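Local coordinates for 5,10-methylenetetrahydromethanopterin reductase (Methanopyrus kandleri, PDB 1EZW), which catalyses the reversible, coenzyme F420-dependent reduction of methylene-tetrahydromethanopterin to methyl-tetrahydromethanopterin, a step in making methane from carbon dioxide, at residues L10-K15 against Y40-Y45; E27-E32 against K334-V339; G89-G94 against S169-Y174; G126-I131 against G179-K184; A244-V249 against D293-F298. All blocks are in the same frame, centred on the assembly; numbering follows the deposited sequence.

From the N terminus, contact 1 joins the loop after strand 5-10 to the loop after strand 33-36, closing a loop that holds helix 16-28 and strand 33-36 and tying together the first two βα units of a TIM barrel. Contact 2 opens inside that loop, so the two cross, and it closes only near the C terminus, where helix 332-342, the barrel's last, meets the end of helix 16-28, its first. The other three contacts nest within contact 2. Contact 3 pairs strands 93-95 and 173-176; contact 4, which crosses it, packs helix 127-142 on helix 180-189, and Phe173 and Ile131 touch between them. Contact 5 follows in series, joining two helices between strands 225-229 and 321-324.

Contact 1 of 5, residues L10-K15 against Y40-Y45; sequences LLPDDK and YNNYSY
Asn42 lays its side chain across Leu11, Pro12 and Asp13. Its CB sits 3.8 Å from CG of Pro12, and chi1 (-67°) sets its CG anti to the carbonyl carbon, starting the amide toward Asp13. ND2 lies 3.5 Å from CD1 of Leu11, while OD1 approaches CB of Asp13 at 3.3 Å. An alanine at Asn42 would probably leave a gap beside Leu11 and Asp13, because only CB would remain. Pro12 is the centre of an inverse gamma turn, a bend that its ring-fixed phi suits, and its carbonyl O accepts a hydrogen bond from Tyr43 N (3.1 Å, 158° at the hydrogen). The same O lies at the Tyr43 ring edge, 3.4 Å from CD1. Tyr43 OH hydrogen-bonds to Arg164 O of the second subunit. Lys15 and Ser44 hold the N-cap positions of helices 16-28 and 45-54, Ser44 OG bonding weakly to Gly47 N. The contact joins two loops at the C-terminal ends of adjacent strands, the end of a TIM barrel that carries the active site.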
# COMPACT_ATOMS: atom_id res chain seq x y z
N LEU A 10 -7.04 9.79 -16.37
CA LEU A 10 -5.61 10.08 -16.39
C LEU A 10 -4.90 9.09 -17.30
O LEU A 10 -5.19 7.88 -17.27
CB LEU A 10 -5.03 9.99 -14.97
CG LEU A 10 -5.50 11.09 -14.00
CD1 LEU A 10 -5.12 10.78 -12.57
CD2 LEU A 10 -4.92 12.42 -14.42
N LEU A 11 -4.02 9.63 -18.15
CA LEU A 11 -3.21 8.80 -19.04
C LEU A 11 -2.06 8.38 -18.09
O LEU A 11 -1.45 9.22 -17.44
CB LEU A 11 -2.60 9.63 -20.17
CG LEU A 11 -1.85 8.79 -21.21
CD1 LEU A 11 -2.89 8.09 -22.09
CD2 LEU A 11 -0.93 9.68 -22.07
N PRO A 12 -1.79 7.09 -18.00
CA PRO A 12 -0.71 6.73 -17.09
C PRO A 12 0.69 6.79 -17.69
O PRO A 12 1.40 5.78 -17.69
CB PRO A 12 -1.13 5.33 -16.67
CG PRO A 12 -1.63 4.77 -18.01
CD PRO A 12 -2.45 5.88 -18.56
N ASP A 13 1.08 7.93 -18.23
CA ASP A 13 2.44 8.01 -18.76
C ASP A 13 3.38 8.55 -17.66
O ASP A 13 4.61 8.33 -17.68
CB ASP A 13 2.51 8.89 -20.02
CG ASP A 13 1.93 10.29 -19.83
OD1 ASP A 13 2.30 11.14 -20.67
OD2 ASP A 13 1.11 10.58 -18.92
N ASP A 14 2.79 9.19 -16.67
CA ASP A 14 3.56 9.82 -15.58
C ASP A 14 3.86 8.75 -14.55
O ASP A 14 3.41 7.60 -14.66
CB ASP A 14 2.71 10.90 -14.92
CG ASP A 14 3.56 12.03 -14.29
OD1 ASP A 14 4.75 11.85 -13.97
OD2 ASP A 14 2.98 13.12 -14.09
N LYS A 15 4.63 9.13 -13.54
CA LYS A 15 4.97 8.18 -12.47
C LYS A 15 3.72 7.56 -11.83
O LYS A 15 2.77 8.23 -11.45
CB LYS A 15 5.76 8.91 -11.38
CG LYS A 15 7.09 9.45 -11.94
CD LYS A 15 7.87 10.28 -11.00
CE LYS A 15 9.13 10.86 -11.70
NZ LYS A 15 8.94 12.03 -12.67
N TYR A 40 -0.42 0.07 -24.45
CA TYR A 40 0.81 -0.66 -24.14
C TYR A 40 2.00 0.26 -23.92
O TYR A 40 2.95 -0.11 -23.20
CB TYR A 40 1.14 -1.65 -25.30
CG TYR A 40 1.83 -0.93 -26.43
CD1 TYR A 40 3.22 -0.74 -26.41
CD2 TYR A 40 1.07 -0.21 -27.39
CE1 TYR A 40 3.85 0.16 -27.26
CE2 TYR A 40 1.70 0.70 -28.26
CZ TYR A 40 3.07 0.90 -28.18
OH TYR A 40 3.67 1.89 -28.93
N ASN A 41 1.99 1.46 -24.51
CA ASN A 41 3.16 2.31 -24.38
C ASN A 41 3.29 2.99 -23.03
O ASN A 41 4.34 3.52 -22.70
CB ASN A 41 3.18 3.39 -25.49
CG ASN A 41 1.89 4.17 -25.59
OD1 ASN A 41 0.83 3.60 -25.74
ND2 ASN A 41 1.99 5.48 -25.52
N ASN A 42 2.23 2.94 -22.24
CA ASN A 42 2.25 3.59 -20.93
C ASN A 42 2.30 2.54 -19.85
O ASN A 42 2.39 1.35 -20.16
CB ASN A 42 0.99 4.44 -20.79
CG ASN A 42 1.01 5.62 -21.76
OD1 ASN A 42 2.04 6.25 -21.92
ND2 ASN A 42 -0.11 5.91 -22.38
N TYR A 43 2.25 2.96 -18.58
CA TYR A 43 2.26 1.97 -17.51
C TYR A 43 0.92 1.20 -17.60
O TYR A 43 -0.10 1.71 -18.07
CB TYR A 43 2.46 2.65 -16.15
CG TYR A 43 3.85 3.18 -15.97
CD1 TYR A 43 4.11 4.55 -16.10
CD2 TYR A 43 4.91 2.30 -15.69
CE1 TYR A 43 5.43 5.05 -15.94
CE2 TYR A 43 6.20 2.77 -15.52
CZ TYR A 43 6.46 4.14 -15.65
OH TYR A 43 7.74 4.59 -15.48
N SER A 44 0.92 -0.04 -17.16
CA SER A 44 -0.25 -0.88 -17.33
C SER A 44 -1.35 -0.49 -16.40
O SER A 44 -1.11 -0.11 -15.26
CB SER A 44 0.13 -2.35 -17.14
OG SER A 44 0.45 -2.63 -15.79
N TYR A 45 -2.57 -0.59 -16.90
CA TYR A 45 -3.72 -0.17 -16.11
C TYR A 45 -3.86 -1.00 -14.85
O TYR A 45 -4.25 -0.45 -13.81
CB TYR A 45 -5.03 -0.15 -16.93
CG TYR A 45 -5.75 -1.48 -17.15
CD1 TYR A 45 -6.47 -2.11 -16.11
CD2 TYR A 45 -5.72 -2.09 -18.39
CE1 TYR A 45 -7.13 -3.28 -16.31
CE2 TYR A 45 -6.39 -3.30 -18.61
CZ TYR A 45 -7.09 -3.88 -17.58
OH TYR A 45 -7.77 -5.03 -17.77

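Contact 2 of 5, residues E27-E32 against K334-V339; sequences EDNGFE and KAIELV
The Phe31 ring and the Asn29 amide are the flat groups turned to helix 332-342. The ring offers its CE1-CZ corner, and both methyls there approach obliquely: CG2 of Ile336 stands 3.8 Å from CE1, and CG1 of Val339 is 3.6 Å from CZ. Val339 has its CG1 anti to the backbone N (chi1 172°), which carries that methyl to the ring. Bulky apolar residues suit this place, since Phe31 and Ile336 also rest on Ile8 of strand 5-10. The Asn29 amide lies over the helix backbone, its OD1 3.5 Å from CA of Glu337. ND2 takes the polar role: it donates to Val25 O and to a water 2.9 Å away, and that water donates to OE2 of Glu337 at 2.7 Å. The amide and carboxylate planes stand 59° apart. Here the first and last helices of the TIM barrel meet, closing the ring of helices around it. Helix 16-28 ends in a Schellman motif, with Phe31 N bonded to Ala26 O, Gly30 N to Glu27 O, and Gly30 at the positive phi of 94° that glycine readily adopts. An alanine at Asn29 would probably leave both Val25 O and the bridging water without their side-chain mate. Glu337 OE2 also forms a salt bridge with Lys15 of the third subunit.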
# COMPACT_ATOMS: atom_id res chain seq x y z
N GLU A 27 -10.61 11.90 -5.28
CA GLU A 27 -11.54 11.32 -4.31
C GLU A 27 -11.82 12.32 -3.18
O GLU A 27 -12.97 12.50 -2.76
CB GLU A 27 -10.95 10.06 -3.67
CG GLU A 27 -11.83 9.45 -2.60
CD GLU A 27 -11.21 8.16 -2.07
OE1 GLU A 27 -10.74 8.14 -0.91
OE2 GLU A 27 -11.17 7.21 -2.86
N ASP A 28 -10.76 12.94 -2.65
CA ASP A 28 -10.92 13.86 -1.53
C ASP A 28 -11.78 15.06 -1.91
O ASP A 28 -12.44 15.67 -1.04
CB ASP A 28 -9.56 14.41 -1.07
CG ASP A 28 -8.70 13.37 -0.35
OD1 ASP A 28 -9.16 12.28 -0.01
OD2 ASP A 28 -7.53 13.70 -0.12
N ASN A 29 -11.82 15.34 -3.20
CA ASN A 29 -12.59 16.46 -3.73
C ASN A 29 -13.96 16.13 -4.30
O ASN A 29 -14.59 16.97 -4.97
CB ASN A 29 -11.74 17.20 -4.75
CG ASN A 29 -10.75 18.13 -4.05
OD1 ASN A 29 -11.07 19.29 -3.78
ND2 ASN A 29 -9.55 17.60 -3.68
N GLY A 30 -14.43 14.92 -4.03
CA GLY A 30 -15.77 14.57 -4.47
C GLY A 30 -15.95 13.88 -5.79
O GLY A 30 -17.10 13.66 -6.21
N PHE A 31 -14.85 13.57 -6.48
CA PHE A 31 -14.99 12.81 -7.74
C PHE A 31 -15.39 11.37 -7.37
O PHE A 31 -14.90 10.80 -6.38
CB PHE A 31 -13.66 12.76 -8.53
CG PHE A 31 -13.31 14.06 -9.19
CD1 PHE A 31 -12.95 15.20 -8.44
CD2 PHE A 31 -13.30 14.13 -10.59
CE1 PHE A 31 -12.58 16.38 -9.12
CE2 PHE A 31 -12.93 15.31 -11.26
CZ PHE A 31 -12.57 16.42 -10.52
N GLU A 32 -16.28 10.76 -8.16
CA GLU A 32 -16.75 9.41 -7.86
C GLU A 32 -16.22 8.33 -8.80
O GLU A 32 -16.39 7.13 -8.54
CB GLU A 32 -18.28 9.38 -7.82
CG GLU A 32 -18.83 10.16 -6.61
CD GLU A 32 -20.35 10.24 -6.61
OE1 GLU A 32 -21.01 9.22 -6.35
OE2 GLU A 32 -20.87 11.33 -6.88
N LYS A 334 -4.00 21.41 -8.49
CA LYS A 334 -4.77 22.61 -8.13
C LYS A 334 -6.07 22.64 -8.92
O LYS A 334 -7.09 23.11 -8.41
CB LYS A 334 -3.98 23.89 -8.47
CG LYS A 334 -2.73 24.15 -7.66
CD LYS A 334 -1.87 25.17 -8.46
CE LYS A 334 -2.73 26.33 -9.03
NZ LYS A 334 -2.03 27.09 -10.12
N ALA A 335 -6.04 22.11 -10.14
CA ALA A 335 -7.24 22.07 -11.00
C ALA A 335 -8.30 21.14 -10.40
O ALA A 335 -9.49 21.45 -10.33
CB ALA A 335 -6.85 21.63 -12.42
N ILE A 336 -7.86 19.97 -9.96
CA ILE A 336 -8.80 19.06 -9.34
C ILE A 336 -9.45 19.69 -8.12
O ILE A 336 -10.64 19.53 -7.88
CB ILE A 336 -8.05 17.73 -8.94
CG1 ILE A 336 -7.63 17.00 -10.22
CG2 ILE A 336 -8.95 16.85 -8.03
CD1 ILE A 336 -6.60 15.86 -9.99
N GLU A 337 -8.65 20.39 -7.31
CA GLU A 337 -9.16 21.02 -6.11
C GLU A 337 -10.13 22.16 -6.47
O GLU A 337 -11.14 22.35 -5.79
CB GLU A 337 -7.97 21.55 -5.28
CG GLU A 337 -7.17 20.39 -4.67
CD GLU A 337 -5.99 20.86 -3.86
OE1 GLU A 337 -5.34 21.86 -4.27
OE2 GLU A 337 -5.71 20.22 -2.83
N LEU A 338 -9.83 22.88 -7.54
CA LEU A 338 -10.70 23.98 -7.97
C LEU A 338 -12.05 23.37 -8.41
O LEU A 338 -13.13 23.89 -8.11
CB LEU A 338 -9.99 24.76 -9.08
CG LEU A 338 -10.58 26.11 -9.46
CD1 LEU A 338 -10.86 26.94 -8.19
CD2 LEU A 338 -9.64 26.80 -10.41
N VAL A 339 -12.02 22.22 -9.08
CA VAL A 339 -13.28 21.56 -9.42
C VAL A 339 -14.04 21.14 -8.14
O VAL A 339 -15.24 21.36 -8.01
CB VAL A 339 -13.05 20.29 -10.32
CG1 VAL A 339 -14.39 19.50 -10.51
CG2 VAL A 339 -12.51 20.70 -11.65
O HOH W 1 -7.49 18.43 -1.87

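Contact 3 of 5, residues G89-G94 against S169-Y174; sequences GRAIIG and SDIPFY
Ile93 sits between Ile171 and Phe173 where two neighbouring strands of the TIM barrel, 93-95 and 173-176, begin to run parallel. Its CB lies 3.6 Å from the carbonyl O of Pro172. There the side chain forks. CG1 takes one way, with CG2 of Ile171 3.9 Å off, and the tip CD1 stays beside that same methyl. CG2, anti to the backbone N, takes the other and meets CD1 of Phe173 at 3.8 Å. A beta-branched residue suits this place because it can touch both neighbours at once, and this face is covered by helices 73-86 and 127-142. The backbone of Ile93 bonds to the residues flanking Phe173, as in parallel pairing: its N donates to Pro172 O (3.0 Å), nearly along the C=O axis, and its O accepts from Tyr174 N (2.8 Å). Ahead of the strands, Ala91 O touches CD of Pro172, whose ring also meets CG2 of Ile92. The Tyr174 side chain lies on the other face, where its OH bonds to Asp225 and its ring packs edge-to-face with Trp35. Beside it, Gly94 CA makes a C-H...O contact with Tyr174 O at 3.5 Å.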
# COMPACT_ATOMS: atom_id res chain seq x y z
N GLY A 89 -14.52 -3.60 -3.59
CA GLY A 89 -15.74 -3.51 -4.40
C GLY A 89 -15.98 -2.20 -5.10
O GLY A 89 -17.15 -1.74 -5.18
N ARG A 90 -14.90 -1.64 -5.65
CA ARG A 90 -14.95 -0.36 -6.35
C ARG A 90 -14.62 -0.39 -7.84
O ARG A 90 -14.46 0.65 -8.46
CB ARG A 90 -14.01 0.67 -5.67
CG ARG A 90 -14.53 1.10 -4.32
CD ARG A 90 -13.59 2.11 -3.71
NE ARG A 90 -12.31 1.53 -3.28
CZ ARG A 90 -11.13 2.12 -3.48
NH1 ARG A 90 -10.01 1.54 -3.04
NH2 ARG A 90 -11.06 3.25 -4.19
N ALA A 91 -14.48 -1.58 -8.41
CA ALA A 91 -14.14 -1.65 -9.81
C ALA A 91 -15.25 -1.22 -10.76
O ALA A 91 -16.43 -1.38 -10.45
CB ALA A 91 -13.70 -3.08 -10.18
N ILE A 92 -14.82 -0.72 -11.89
CA ILE A 92 -15.72 -0.36 -13.01
C ILE A 92 -15.03 -0.85 -14.27
O ILE A 92 -13.79 -0.99 -14.33
CB ILE A 92 -16.00 1.16 -13.09
CG1 ILE A 92 -14.70 1.93 -13.30
CG2 ILE A 92 -16.77 1.60 -11.85
CD1 ILE A 92 -14.80 3.49 -13.17
N ILE A 93 -15.80 -1.12 -15.33
CA ILE A 93 -15.18 -1.57 -16.58
C ILE A 93 -15.46 -0.53 -17.68
O ILE A 93 -16.62 -0.13 -17.81
CB ILE A 93 -15.84 -2.88 -17.06
CG1 ILE A 93 -15.61 -4.00 -16.05
CG2 ILE A 93 -15.29 -3.25 -18.46
CD1 ILE A 93 -16.57 -5.20 -16.24
N GLY A 94 -14.43 -0.12 -18.42
CA GLY A 94 -14.56 0.76 -19.58
C GLY A 94 -14.11 -0.12 -20.75
O GLY A 94 -12.97 -0.53 -20.80
N SER A 169 -21.70 -9.45 -10.45
CA SER A 169 -22.24 -8.81 -11.64
C SER A 169 -22.73 -7.37 -11.45
O SER A 169 -23.17 -6.75 -12.42
CB SER A 169 -23.34 -9.68 -12.27
OG SER A 169 -24.38 -9.87 -11.34
N ASP A 170 -22.64 -6.84 -10.23
CA ASP A 170 -23.02 -5.44 -9.98
C ASP A 170 -21.92 -4.49 -10.50
O ASP A 170 -22.11 -3.26 -10.52
CB ASP A 170 -23.26 -5.16 -8.49
CG ASP A 170 -24.58 -5.69 -8.00
OD1 ASP A 170 -24.82 -5.65 -6.78
OD2 ASP A 170 -25.39 -6.14 -8.85
N ILE A 171 -20.75 -5.04 -10.89
CA ILE A 171 -19.71 -4.16 -11.45
C ILE A 171 -20.28 -3.50 -12.70
O ILE A 171 -20.82 -4.18 -13.57
CB ILE A 171 -18.44 -4.97 -11.86
CG1 ILE A 171 -17.81 -5.53 -10.59
CG2 ILE A 171 -17.44 -4.06 -12.60
CD1 ILE A 171 -16.50 -6.34 -10.85
N PRO A 172 -20.21 -2.17 -12.78
CA PRO A 172 -20.75 -1.46 -13.95
C PRO A 172 -19.96 -1.68 -15.22
O PRO A 172 -18.74 -1.70 -15.21
CB PRO A 172 -20.71 0.01 -13.56
CG PRO A 172 -20.54 0.03 -12.07
CD PRO A 172 -19.68 -1.22 -11.79
N PHE A 173 -20.69 -1.81 -16.33
CA PHE A 173 -20.07 -2.00 -17.62
C PHE A 173 -20.28 -0.76 -18.46
O PHE A 173 -21.41 -0.45 -18.85
CB PHE A 173 -20.71 -3.20 -18.35
CG PHE A 173 -20.05 -3.54 -19.66
CD1 PHE A 173 -18.79 -4.18 -19.69
CD2 PHE A 173 -20.68 -3.25 -20.87
CE1 PHE A 173 -18.18 -4.52 -20.90
CE2 PHE A 173 -20.07 -3.58 -22.08
CZ PHE A 173 -18.83 -4.22 -22.11
N TYR A 174 -19.21 -0.02 -18.73
CA TYR A 174 -19.32 1.16 -19.58
C TYR A 174 -18.70 0.87 -20.94
O TYR A 174 -17.65 0.25 -21.03
CB TYR A 174 -18.54 2.35 -18.95
CG TYR A 174 -19.24 3.03 -17.81
CD1 TYR A 174 -19.51 2.36 -16.61
CD2 TYR A 174 -19.64 4.36 -17.93
CE1 TYR A 174 -20.16 3.00 -15.56
CE2 TYR A 174 -20.31 5.02 -16.88
CZ TYR A 174 -20.57 4.33 -15.69
OH TYR A 174 -21.22 4.87 -14.62

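Contact 4 of 5, residues G126-I131 against G179-K184; sequences GPATAI and GPIMLK
Met182 is the bump of this contact, and Pro127, Ala128 and Ile131 form the hollow that takes it. They lie on the first turns of helices 127-142 and 180-189, neighbours in the layer of helices that surrounds the TIM barrel. The segments run nearly side by side, at -21° and with their axes 10.2 Å apart. The methionine chain bends at its second torsion (chi2 -64°), which swings SD toward the other helix, and from there CE carries on into the hollow. CE meets CB of Pro127 at 3.7 Å and CD1 of Ile131 at 3.9 Å, and it presses on the backbone at Ala128 N, 3.3 Å away. A long, flexible chain suits this place, because its CB does not head straight for the other helix and the bend brings the end across. The small Ala128 suits the floor: its CB touches both SD and CE, and so short a side chain lets the methionine end lie close to the helix backbone. Deeper in, Ile131 rests on Phe173 and Met175 of strand 173-176, joining the helix pair to the barrel wall. Toward the surface, Ile181 fills in beside the methionine, its CG2 lying 4.0 Å from CB of Ala128.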
# COMPACT_ATOMS: atom_id res chain seq x y z
N GLY A 126 -17.56 -8.03 -36.41
CA GLY A 126 -17.68 -6.60 -36.16
C GLY A 126 -17.27 -6.29 -34.71
O GLY A 126 -17.54 -7.08 -33.80
N PRO A 127 -16.60 -5.15 -34.49
CA PRO A 127 -16.16 -4.72 -33.16
C PRO A 127 -17.32 -4.66 -32.16
O PRO A 127 -17.14 -5.02 -30.98
CB PRO A 127 -15.55 -3.35 -33.45
CG PRO A 127 -14.92 -3.60 -34.79
CD PRO A 127 -16.15 -4.19 -35.50
N ALA A 128 -18.51 -4.24 -32.58
CA ALA A 128 -19.61 -4.21 -31.63
C ALA A 128 -19.98 -5.63 -31.18
O ALA A 128 -20.37 -5.84 -30.02
CB ALA A 128 -20.83 -3.49 -32.23
N THR A 129 -19.87 -6.59 -32.09
CA THR A 129 -20.15 -7.98 -31.74
C THR A 129 -19.04 -8.47 -30.80
O THR A 129 -19.36 -9.11 -29.80
CB THR A 129 -20.25 -8.85 -32.98
OG1 THR A 129 -21.46 -8.49 -33.66
CG2 THR A 129 -20.28 -10.33 -32.62
N ALA A 130 -17.78 -8.17 -31.10
CA ALA A 130 -16.69 -8.58 -30.21
C ALA A 130 -16.93 -8.02 -28.79
O ALA A 130 -16.74 -8.74 -27.80
CB ALA A 130 -15.32 -8.11 -30.75
N ILE A 131 -17.37 -6.77 -28.68
CA ILE A 131 -17.64 -6.18 -27.37
C ILE A 131 -18.80 -6.89 -26.68
O ILE A 131 -18.76 -7.14 -25.48
CB ILE A 131 -17.89 -4.65 -27.50
CG1 ILE A 131 -16.56 -3.96 -27.89
CG2 ILE A 131 -18.44 -4.09 -26.12
CD1 ILE A 131 -16.68 -2.46 -28.18
N GLY A 179 -19.52 6.25 -32.92
CA GLY A 179 -20.46 6.16 -34.03
C GLY A 179 -21.82 5.61 -33.66
O GLY A 179 -22.05 5.17 -32.55
N PRO A 180 -22.77 5.62 -34.61
CA PRO A 180 -24.13 5.13 -34.39
C PRO A 180 -24.26 3.68 -33.95
O PRO A 180 -25.08 3.37 -33.09
CB PRO A 180 -24.81 5.39 -35.74
CG PRO A 180 -23.62 5.22 -36.72
CD PRO A 180 -22.62 6.11 -35.99
N ILE A 181 -23.45 2.79 -34.52
CA ILE A 181 -23.55 1.38 -34.15
C ILE A 181 -23.10 1.17 -32.70
O ILE A 181 -23.77 0.48 -31.93
CB ILE A 181 -22.69 0.49 -35.07
CG1 ILE A 181 -23.12 0.68 -36.53
CG2 ILE A 181 -22.85 -0.98 -34.67
CD1 ILE A 181 -22.15 0.05 -37.51
N MET A 182 -21.97 1.75 -32.33
CA MET A 182 -21.51 1.58 -30.95
C MET A 182 -22.43 2.26 -29.95
O MET A 182 -22.67 1.75 -28.86
CB MET A 182 -20.08 2.11 -30.81
CG MET A 182 -19.07 1.23 -31.48
SD MET A 182 -19.00 -0.42 -30.70
CE MET A 182 -17.82 -1.12 -31.66
N LEU A 183 -22.95 3.43 -30.31
CA LEU A 183 -23.85 4.13 -29.40
C LEU A 183 -25.12 3.34 -29.17
O LEU A 183 -25.60 3.24 -28.06
CB LEU A 183 -24.22 5.52 -29.95
CG LEU A 183 -23.12 6.60 -29.92
CD1 LEU A 183 -23.55 7.78 -30.80
CD2 LEU A 183 -22.90 7.08 -28.46
N LYS A 184 -25.67 2.77 -30.24
CA LYS A 184 -26.88 1.98 -30.08
C LYS A 184 -26.61 0.70 -29.25
O LYS A 184 -27.39 0.33 -28.37
CB LYS A 184 -27.41 1.64 -31.48
CG LYS A 184 -28.81 1.14 -31.47
CD LYS A 184 -29.29 0.94 -32.92
CE LYS A 184 -30.75 0.49 -32.94
NZ LYS A 184 -30.89 -0.70 -32.07

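Contact 5 of 5, residues A244-V249 against D293-F298; sequences ATKIVV and DMIEAF
Helix segments 244-249 and 293-298 meet almost at right angles, their directions 79° apart and their axes 10.2 Å from each other, and the CA atoms of Val249 and Phe298 come closest. Val249 carries most of the contact. Its CG1, anti to the backbone N (chi1 167°), reaches between Met294 and Phe298, lying 3.8 Å from Met294 O and 3.9 Å from Met294 CB, and it also stands at the edge of the Phe298 ring. The short, branched valine suits a spot this near another helix's backbone. CB of Phe298 is farther from that methyl, at 4.3 Å, and the ring beyond packs edge-to-face with His264. Both helices belong to the long stretch between barrel strands 225-229 and 321-324, a region that also contributes the small parallel sheet of 232-234 and 300-302. Strand 232-234 precedes helix 238-254 in the chain, and strand 300-302 follows helix 292-298. Ile295 meets Thr245 and Lys246, nearer the segment's start. Its CG1 lies 3.9 Å from OG1 of Thr245, a hydroxyl bonded to Ile242 O one turn back, so the threonine can face an apolar neighbour without leaving its oxygen unpartnered. Lys246 lends its aliphatic chain: CE touches CD1 of Ile295 at 4.1 Å, while NZ forms a salt bridge with Glu243. Helix 238-254 is kinked here, where the N atoms of Ile247 and Val248 lack bonds to the preceding turn.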
# COMPACT_ATOMS: atom_id res chain seq x y z
N ALA A 244 -3.86 26.23 -21.82
CA ALA A 244 -3.46 24.85 -21.54
C ALA A 244 -4.16 23.82 -22.42
O ALA A 244 -3.66 22.71 -22.63
CB ALA A 244 -3.72 24.55 -20.06
N THR A 245 -5.33 24.17 -22.95
CA THR A 245 -6.04 23.22 -23.80
C THR A 245 -5.48 23.10 -25.21
O THR A 245 -5.66 22.07 -25.84
CB THR A 245 -7.53 23.59 -24.02
OG1 THR A 245 -7.60 24.78 -24.82
CG2 THR A 245 -8.26 23.83 -22.74
N LYS A 246 -4.79 24.12 -25.70
CA LYS A 246 -4.35 24.12 -27.10
C LYS A 246 -3.69 22.89 -27.69
O LYS A 246 -4.16 22.37 -28.70
CB LYS A 246 -3.54 25.39 -27.39
CG LYS A 246 -4.44 26.62 -27.31
CD LYS A 246 -3.75 27.93 -27.65
CE LYS A 246 -4.71 29.10 -27.43
NZ LYS A 246 -4.07 30.43 -27.62
N ILE A 247 -2.61 22.40 -27.07
CA ILE A 247 -1.98 21.22 -27.63
C ILE A 247 -2.98 20.08 -27.73
O ILE A 247 -3.03 19.38 -28.73
CB ILE A 247 -0.77 20.75 -26.79
CG1 ILE A 247 -0.14 19.51 -27.43
CG2 ILE A 247 -1.21 20.41 -25.36
CD1 ILE A 247 0.32 19.69 -28.87
N VAL A 248 -3.80 19.89 -26.69
CA VAL A 248 -4.76 18.79 -26.74
C VAL A 248 -5.84 19.03 -27.80
O VAL A 248 -6.18 18.13 -28.55
CB VAL A 248 -5.41 18.55 -25.35
CG1 VAL A 248 -6.42 17.41 -25.45
CG2 VAL A 248 -4.32 18.19 -24.30
N VAL A 249 -6.38 20.25 -27.88
CA VAL A 249 -7.40 20.53 -28.89
C VAL A 249 -6.81 20.37 -30.30
O VAL A 249 -7.46 19.83 -31.19
CB VAL A 249 -7.99 21.95 -28.71
CG1 VAL A 249 -8.79 22.35 -29.93
CG2 VAL A 249 -8.90 21.97 -27.47
N ASP A 293 -13.17 28.95 -31.71
CA ASP A 293 -14.25 28.02 -32.04
C ASP A 293 -13.84 26.58 -31.79
O ASP A 293 -14.66 25.77 -31.36
CB ASP A 293 -14.72 28.20 -33.48
CG ASP A 293 -15.27 29.59 -33.73
OD1 ASP A 293 -15.95 30.17 -32.85
OD2 ASP A 293 -15.04 30.12 -34.84
N MET A 294 -12.57 26.26 -32.04
CA MET A 294 -12.08 24.90 -31.79
C MET A 294 -12.06 24.63 -30.28
O MET A 294 -12.42 23.53 -29.84
CB MET A 294 -10.67 24.73 -32.33
CG MET A 294 -10.55 24.94 -33.81
SD MET A 294 -8.82 24.99 -34.24
CE MET A 294 -8.96 25.53 -36.02
N ILE A 295 -11.64 25.62 -29.51
CA ILE A 295 -11.60 25.47 -28.06
C ILE A 295 -13.01 25.30 -27.51
O ILE A 295 -13.25 24.48 -26.63
CB ILE A 295 -10.87 26.68 -27.43
CG1 ILE A 295 -9.39 26.59 -27.82
CG2 ILE A 295 -11.10 26.73 -25.91
CD1 ILE A 295 -8.57 27.79 -27.41
N GLU A 296 -13.97 26.05 -28.05
CA GLU A 296 -15.36 25.94 -27.59
C GLU A 296 -15.96 24.59 -28.02
O GLU A 296 -16.77 23.98 -27.32
CB GLU A 296 -16.18 27.09 -28.20
CG GLU A 296 -17.65 27.22 -27.78
CD GLU A 296 -18.53 26.09 -28.26
OE1 GLU A 296 -18.27 25.52 -29.35
OE2 GLU A 296 -19.51 25.79 -27.56
N ALA A 297 -15.55 24.12 -29.19
CA ALA A 297 -16.09 22.87 -29.67
C ALA A 297 -15.52 21.63 -28.98
O ALA A 297 -16.26 20.68 -28.70
CB ALA A 297 -15.84 22.76 -31.16
N PHE A 298 -14.23 21.68 -28.71
CA PHE A 298 -13.56 20.47 -28.23
C PHE A 298 -13.00 20.43 -26.83
O PHE A 298 -12.21 19.54 -26.52
CB PHE A 298 -12.46 20.12 -29.24
CG PHE A 298 -12.98 19.99 -30.67
CD1 PHE A 298 -12.51 20.82 -31.69
CD2 PHE A 298 -13.97 19.06 -30.97
CE1 PHE A 298 -13.03 20.73 -32.99
CE2 PHE A 298 -14.50 18.96 -32.26
CZ PHE A 298 -14.02 19.79 -33.27